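Local coordinates for protein oxidoreductase (PDB 4R82) that uses NADH to reduce FAD, supplying freely diffusing FADH2 to the halogenase and monooxygenase of enediyne antibiotic C-1027 biosynthesis, at residues 59-64 with 150-155; 81-86 with 121-126; 131-136 with 154-159. All coordinates share one frame; numbering follows the deposited sequence. Where two conformers were deposited one is given.

Interaction 1. Residues 59-64 with 150-155; sequences PPLVLI and LGEVIT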
# COMPACT_ATOMS: atom_id res chain seq x y z
N PRO A 59 -8.33 8.49 14.41
CA PRO A 59 -7.81 9.69 13.74
C PRO A 59 -7.46 9.43 12.29
O PRO A 59 -7.26 8.26 11.92
CB PRO A 59 -6.55 10.02 14.54
CG PRO A 59 -6.12 8.70 15.12
CD PRO A 59 -7.40 7.99 15.44
N PRO A 60 -7.38 10.48 11.46
CA PRO A 60 -7.06 10.25 10.05
C PRO A 60 -5.57 9.98 9.91
O PRO A 60 -4.75 10.90 10.04
CB PRO A 60 -7.44 11.58 9.39
CG PRO A 60 -7.39 12.60 10.49
CD PRO A 60 -7.75 11.87 11.75
N LEU A 61 -5.22 8.72 9.64
CA LEU A 61 -3.81 8.31 9.62
C LEU A 61 -3.40 7.64 8.32
O LEU A 61 -4.19 6.92 7.71
CB LEU A 61 -3.49 7.34 10.75
CG LEU A 61 -3.82 7.71 12.20
CD1 LEU A 61 -3.44 6.57 13.12
CD2 LEU A 61 -3.08 8.99 12.58
N VAL A 62 -2.16 7.89 7.91
CA VAL A 62 -1.52 7.19 6.79
C VAL A 62 -0.15 6.75 7.24
O VAL A 62 0.35 7.21 8.27
CB VAL A 62 -1.37 8.09 5.55
CG1 VAL A 62 -2.72 8.61 5.12
CG2 VAL A 62 -0.41 9.27 5.83
N LEU A 63 0.48 5.86 6.47
CA LEU A 63 1.86 5.51 6.78
C LEU A 63 2.70 5.47 5.52
O LEU A 63 2.17 5.34 4.41
CB LEU A 63 1.97 4.20 7.58
CG LEU A 63 1.58 2.85 6.96
CD1 LEU A 63 2.67 2.33 6.01
CD2 LEU A 63 1.30 1.84 8.07
N ILE A 64 4.01 5.62 5.71
CA ILE A 64 4.99 5.34 4.67
C ILE A 64 6.11 4.50 5.28
O ILE A 64 6.36 4.56 6.49
CB ILE A 64 5.57 6.63 4.05
CG1 ILE A 64 6.15 7.54 5.14
CG2 ILE A 64 4.51 7.38 3.25
CD1 ILE A 64 6.77 8.83 4.58
N LEU A 150 4.18 6.79 10.79
CA LEU A 150 2.73 6.94 10.85
C LEU A 150 2.44 8.42 11.03
O LEU A 150 2.91 9.05 11.98
CB LEU A 150 2.19 6.15 12.05
CG LEU A 150 0.67 6.05 12.25
CD1 LEU A 150 0.04 5.26 11.14
CD2 LEU A 150 0.35 5.43 13.60
N GLY A 151 1.67 8.99 10.09
CA GLY A 151 1.37 10.41 10.15
C GLY A 151 -0.11 10.67 10.25
O GLY A 151 -0.92 9.90 9.71
N GLU A 152 -0.47 11.74 10.95
CA GLU A 152 -1.87 12.16 11.01
C GLU A 152 -2.09 13.21 9.93
O GLU A 152 -1.32 14.17 9.81
CB GLU A 152 -2.23 12.70 12.40
CG GLU A 152 -3.69 13.18 12.46
CD GLU A 152 -4.14 13.55 13.85
OE1 GLU A 152 -3.41 13.26 14.82
OE2 GLU A 152 -5.25 14.12 13.98
N VAL A 153 -3.15 13.03 9.13
CA VAL A 153 -3.44 13.94 8.03
C VAL A 153 -3.97 15.26 8.60
O VAL A 153 -5.00 15.26 9.29
CB VAL A 153 -4.51 13.35 7.08
CG1 VAL A 153 -4.80 14.31 5.93
CG2 VAL A 153 -4.03 11.99 6.54
N ILE A 154 -3.24 16.35 8.33
CA ILE A 154 -3.62 17.67 8.83
C ILE A 154 -4.50 18.38 7.80
O ILE A 154 -5.49 19.03 8.15
CB ILE A 154 -2.38 18.55 9.09
CG1 ILE A 154 -1.44 17.86 10.06
CG2 ILE A 154 -2.79 19.93 9.60
CD1 ILE A 154 -2.12 17.34 11.30
N THR A 155 -4.12 18.25 6.54
CA THR A 155 -4.94 18.81 5.49
C THR A 155 -4.70 18.02 4.24
O THR A 155 -3.69 17.32 4.12
CB THR A 155 -4.65 20.31 5.24
OG1 THR A 155 -5.64 20.86 4.36
CG2 THR A 155 -3.29 20.49 4.63

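Interaction 2. Residues 81-86 with 121-126; sequences TFAVSV and SGAPLI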
# COMPACT_ATOMS: atom_id res chain seq x y z
N THR A 81 6.71 17.13 10.33
CA THR A 81 5.66 16.95 9.33
C THR A 81 6.26 16.53 8.00
O THR A 81 7.44 16.78 7.75
CB THR A 81 4.86 18.25 9.06
OG1 THR A 81 5.75 19.28 8.62
CG2 THR A 81 4.10 18.73 10.29
N PHE A 82 5.44 15.91 7.16
CA PHE A 82 5.87 15.58 5.80
C PHE A 82 4.68 15.72 4.88
O PHE A 82 3.55 15.89 5.33
CB PHE A 82 6.48 14.16 5.69
CG PHE A 82 5.53 13.03 6.02
CD1 PHE A 82 5.41 12.57 7.33
CD2 PHE A 82 4.75 12.42 5.03
CE1 PHE A 82 4.56 11.52 7.64
CE2 PHE A 82 3.88 11.37 5.35
CZ PHE A 82 3.78 10.92 6.66
N ALA A 83 4.93 15.71 3.58
CA ALA A 83 3.82 15.78 2.64
C ALA A 83 3.88 14.61 1.69
O ALA A 83 4.96 14.04 1.43
CB ALA A 83 3.81 17.10 1.89
N VAL A 84 2.71 14.24 1.18
CA VAL A 84 2.63 13.18 0.18
C VAL A 84 1.94 13.73 -1.06
O VAL A 84 0.84 14.29 -0.97
CB VAL A 84 1.81 11.98 0.73
CG1 VAL A 84 1.67 10.89 -0.35
CG2 VAL A 84 2.45 11.42 1.98
N SER A 85 2.57 13.57 -2.23
CA SER A 85 1.95 13.96 -3.48
C SER A 85 1.70 12.68 -4.25
O SER A 85 2.65 11.99 -4.64
CB SER A 85 2.87 14.88 -4.28
OG SER A 85 3.13 16.09 -3.58
N VAL A 86 0.42 12.36 -4.47
CA VAL A 86 0.06 11.17 -5.23
C VAL A 86 0.18 11.51 -6.71
O VAL A 86 -0.52 12.38 -7.22
CB VAL A 86 -1.37 10.73 -4.93
CG1 VAL A 86 -1.76 9.55 -5.83
CG2 VAL A 86 -1.51 10.38 -3.45
N SER A 121 3.09 21.91 6.20
CA SER A 121 4.29 21.09 6.29
C SER A 121 5.54 21.87 5.95
O SER A 121 6.65 21.45 6.31
CB SER A 121 4.18 19.92 5.32
OG SER A 121 4.08 20.39 3.98
N GLY A 122 5.38 22.98 5.24
CA GLY A 122 6.53 23.72 4.73
C GLY A 122 7.24 22.95 3.63
O GLY A 122 8.34 23.32 3.21
N ALA A 123 6.59 21.89 3.15
CA ALA A 123 7.19 21.02 2.13
C ALA A 123 6.67 21.37 0.75
O ALA A 123 5.49 21.74 0.59
CB ALA A 123 6.88 19.57 2.44
N PRO A 124 7.54 21.27 -0.26
CA PRO A 124 7.07 21.45 -1.63
C PRO A 124 6.06 20.37 -2.01
O PRO A 124 6.29 19.19 -1.75
CB PRO A 124 8.35 21.30 -2.47
CG PRO A 124 9.47 21.62 -1.51
CD PRO A 124 9.01 21.07 -0.20
N LEU A 125 4.94 20.77 -2.60
CA LEU A 125 3.93 19.81 -3.02
C LEU A 125 4.01 19.74 -4.54
O LEU A 125 4.10 20.77 -5.19
CB LEU A 125 2.54 20.29 -2.61
CG LEU A 125 2.39 20.64 -1.12
CD1 LEU A 125 1.01 21.21 -0.84
CD2 LEU A 125 2.60 19.40 -0.31
N ILE A 126 4.02 18.53 -5.11
CA ILE A 126 4.28 18.40 -6.54
C ILE A 126 3.06 18.81 -7.37
O ILE A 126 1.98 18.26 -7.20
CB ILE A 126 4.70 16.97 -6.91
CG1 ILE A 126 5.85 16.49 -6.01
CG2 ILE A 126 5.12 16.90 -8.38
CD1 ILE A 126 7.06 17.39 -5.98
O HOH W 1 8.19 19.11 6.38

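Interaction 3. Residues 131-136 with 154-159; sequences AHLECA and ITATRW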
# COMPACT_ATOMS: atom_id res chain seq x y z
N ALA A 131 -3.46 14.24 -5.72
CA ALA A 131 -3.77 14.75 -4.38
C ALA A 131 -2.53 15.13 -3.63
O ALA A 131 -1.45 14.60 -3.90
CB ALA A 131 -4.54 13.71 -3.60
N HIS A 132 -2.70 16.04 -2.67
CA HIS A 132 -1.64 16.40 -1.72
C HIS A 132 -2.16 16.12 -0.33
O HIS A 132 -3.29 16.48 0.00
CB HIS A 132 -1.32 17.90 -1.80
CG HIS A 132 -0.72 18.34 -3.10
ND1 HIS A 132 -0.87 19.62 -3.59
CD2 HIS A 132 0.06 17.68 -4.00
CE1 HIS A 132 -0.22 19.73 -4.74
NE2 HIS A 132 0.35 18.57 -5.01
N LEU A 133 -1.33 15.49 0.51
CA LEU A 133 -1.69 15.30 1.92
C LEU A 133 -0.54 15.85 2.73
O LEU A 133 0.61 15.56 2.46
CB LEU A 133 -1.86 13.82 2.25
CG LEU A 133 -2.93 13.00 1.53
CD1 LEU A 133 -2.40 12.43 0.22
CD2 LEU A 133 -3.47 11.88 2.44
N GLU A 134 -0.85 16.68 3.72
CA GLU A 134 0.17 17.14 4.64
C GLU A 134 -0.08 16.49 5.99
O GLU A 134 -1.21 16.53 6.51
CB GLU A 134 0.16 18.67 4.73
CG GLU A 134 0.57 19.31 3.40
CD GLU A 134 0.48 20.82 3.40
OE1 GLU A 134 1.39 21.46 3.94
OE2 GLU A 134 -0.51 21.35 2.85
N CYS A 135 0.96 15.89 6.56
CA CYS A 135 0.80 14.99 7.69
C CYS A 135 1.74 15.34 8.82
O CYS A 135 2.88 15.73 8.58
CB CYS A 135 1.12 13.57 7.26
SG CYS A 135 0.13 13.01 5.85
N ALA A 136 1.27 15.16 10.05
CA ALA A 136 2.11 15.34 11.21
C ALA A 136 2.61 13.97 11.64
O ALA A 136 1.83 13.03 11.76
CB ALA A 136 1.32 15.98 12.34
N ILE A 154 -3.24 16.35 8.33
CA ILE A 154 -3.62 17.67 8.83
C ILE A 154 -4.50 18.38 7.80
O ILE A 154 -5.49 19.03 8.15
CB ILE A 154 -2.38 18.55 9.09
CG1 ILE A 154 -1.44 17.86 10.06
CG2 ILE A 154 -2.79 19.93 9.60
CD1 ILE A 154 -2.12 17.34 11.30
N THR A 155 -4.12 18.25 6.54
CA THR A 155 -4.94 18.81 5.49
C THR A 155 -4.70 18.02 4.24
O THR A 155 -3.69 17.32 4.12
CB THR A 155 -4.65 20.31 5.24
OG1 THR A 155 -5.64 20.86 4.36
CG2 THR A 155 -3.29 20.49 4.63
N ALA A 156 -5.63 18.08 3.30
CA ALA A 156 -5.42 17.44 2.02
C ALA A 156 -6.19 18.19 0.96
O ALA A 156 -7.18 18.86 1.27
CB ALA A 156 -5.84 15.97 2.07
N THR A 157 -5.72 18.10 -0.28
CA THR A 157 -6.40 18.73 -1.41
C THR A 157 -6.37 17.72 -2.54
O THR A 157 -5.39 16.98 -2.67
CB THR A 157 -5.69 20.02 -1.85
OG1 THR A 157 -5.82 21.01 -0.82
CG2 THR A 157 -6.32 20.56 -3.12
N ARG A 158 -7.43 17.66 -3.33
CA ARG A 158 -7.45 16.71 -4.44
C ARG A 158 -8.00 17.34 -5.71
O ARG A 158 -8.72 18.34 -5.66
CB ARG A 158 -8.23 15.44 -4.06
CG ARG A 158 -9.70 15.67 -3.78
CD ARG A 158 -10.36 14.40 -3.22
NE ARG A 158 -10.38 13.32 -4.20
CZ ARG A 158 -11.39 13.08 -5.03
NH1 ARG A 158 -12.48 13.84 -5.01
NH2 ARG A 158 -11.30 12.07 -5.89
N TRP A 159 -7.62 16.77 -6.85
CA TRP A 159 -8.06 17.22 -8.17
C TRP A 159 -8.81 16.07 -8.79
O TRP A 159 -8.21 15.16 -9.36
CB TRP A 159 -6.85 17.63 -9.03
CG TRP A 159 -6.26 18.95 -8.61
CD1 TRP A 159 -6.50 20.17 -9.17
CD2 TRP A 159 -5.38 19.18 -7.50
NE1 TRP A 159 -5.80 21.14 -8.50
CE2 TRP A 159 -5.11 20.57 -7.46
CE3 TRP A 159 -4.79 18.35 -6.54
CZ2 TRP A 159 -4.28 21.15 -6.50
CZ3 TRP A 159 -3.96 18.94 -5.57
CH2 TRP A 159 -3.71 20.32 -5.56

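Interaction 1. Residues 59-64 with 150-155
Residues 61-64 and 150-155 run antiparallel with their short axes 4.7 Å apart at closest and 142° between their directions, and Val62 and Gly151 form a hydrogen-bonded pair in which each N-H meets the other's carbonyl nearly along the C=O axis. Two residues on, past the non-hydrogen-bonded pair Leu61-Glu152, Val153 N reaches Pro60 O at 2.8 Å, here from above the carbonyl plane; Pro60 follows Pro59, whose preceding peptide bond is cis. Leu61, Leu63, Leu150 and Glu152 share one face. Leu150, its CG anti to the backbone N, lays CD1 against the carbonyl of Val62 and brings CD2 to 4.0 Å from Leu61 CD1, the two side chains crossing obliquely. These neighbouring strands belong to the antiparallel sheet of the flavin reductase fold, and Val55 of strand 53-56 packs against both Leu63 and Leu150. The other branch of Leu61, CD2, rests 3.8 Å from Glu152 CB. Glu152 stretches out from there, obliquely across Pro60. On the reverse face Val62 CG1 and Val153 CG2 meet at 3.9 Å, their side chains nearly at right angles, while Gly151 adds no side chain beside Val62. Leu23 of the second subunit packs on Pro60.

Interaction 2. Residues 81-86 with 121-126
Alternate side chains of strand 81-86, those of Thr81, Ala83 and Ser85, point toward residues 121-126, while Phe82 and Val84 point away into the other side of the sheet. The two short strands run almost parallel, at 12°, but their axes come no nearer than 6.6 Å, so side chains rather than paired backbones join them. At one end Ser85 OG, anti to its carbonyl carbon (chi1 -62°), accepts a nearly straight hydrogen bond from Ile126 N at 3.0 Å, and its CB lies alongside Ile126 CB and CG1. In the middle the methyl of Ala83 is met by two apolar groups: Leu125, whose side chain ends nearer than it starts, so that CD2 presses to 3.4 Å from Ala83 CB, a tight carbon contact, and Ala123, whose CB lies 4.0 Å from that same methyl. At the far end Thr81 holds OG1 in the crowded position between its own N and carbonyl carbon, over Ser121 CA. A water donates to both Thr81 O and Ser121 O, each at 2.8 Å, bridging the two backbones. Ser121 turns its OG back to accept from Ala123 N at 3.0 Å, closing a turn before strand 124-126. This hydroxyl-to-backbone closure is an ST turn; strand 124-126, paired with 115-117 in a two-stranded sheet, lies over the Thr81, Ala83 and Ser85 face of the main antiparallel sheet of the flavin reductase domain.

Interaction 3. Residues 131-136 with 154-159
Backbone hydrogen bonds run along this contact: His132 and Thr157 form a hydrogen-bonded pair, with His132 N 2.8 Å from Thr157 O, and Glu134 N follows with a straight bond to Thr155 O. Glu134 O then takes two donors, Ile154 N at 2.7 Å and, weakly, Thr155 N at 3.4 Å. With two residues set opposite one, this is a classic beta bulge in the hairpin made by strands 131-143 and 146-158. Aromatic contact closes the other end, where Trp159 turns the edge of its six-membered ring onto the face of His132; the planes stand at 72° and CH2 comes within 3.5 Å of His132 ND1. Thr157 CG2 lies over a face of the indole, and His132 NE2 is held by the carbonyl of Ile126. Among the apolar and mixed contacts, Leu133 CG meets Ala156 CB on one face. On the other, Glu134 and Thr155 lie side by side, Thr155 CG2 being 3.4 Å from Glu134 OE2, while Glu134 OE1 accepts from Ser121 N. Ile154, one of the two bulge residues, packs its CD1 on Ala136 CB. Ionic contacts lead outward: Arg158 forms salt bridges to Asp29 and Glu13 of the second subunit, and residues 156-158 pair antiparallel with one of its strands.

From the N terminus, strand 61-67 comes first and waits longest for its partner: interaction 1 closes only at 150-155, enclosing a long loop. Within that loop lies the whole of interaction 2, where strand 81-86 is reached by the chain returning at 121-126. Interaction 3 opens after it, at 131-136, and ends, like interaction 1, on strand 146-158, with Ile154 and Thr155 common to both. In the main sheet 81-86, 131-143, 146-158 and 61-67 follow one another, each next to the one before, while strand 124-126 lies outside it. Phe82 packs on Ile64 and Gly151, Val62 on Cys135, and Val84 N bonds to Leu133 O, tying the three contacts together.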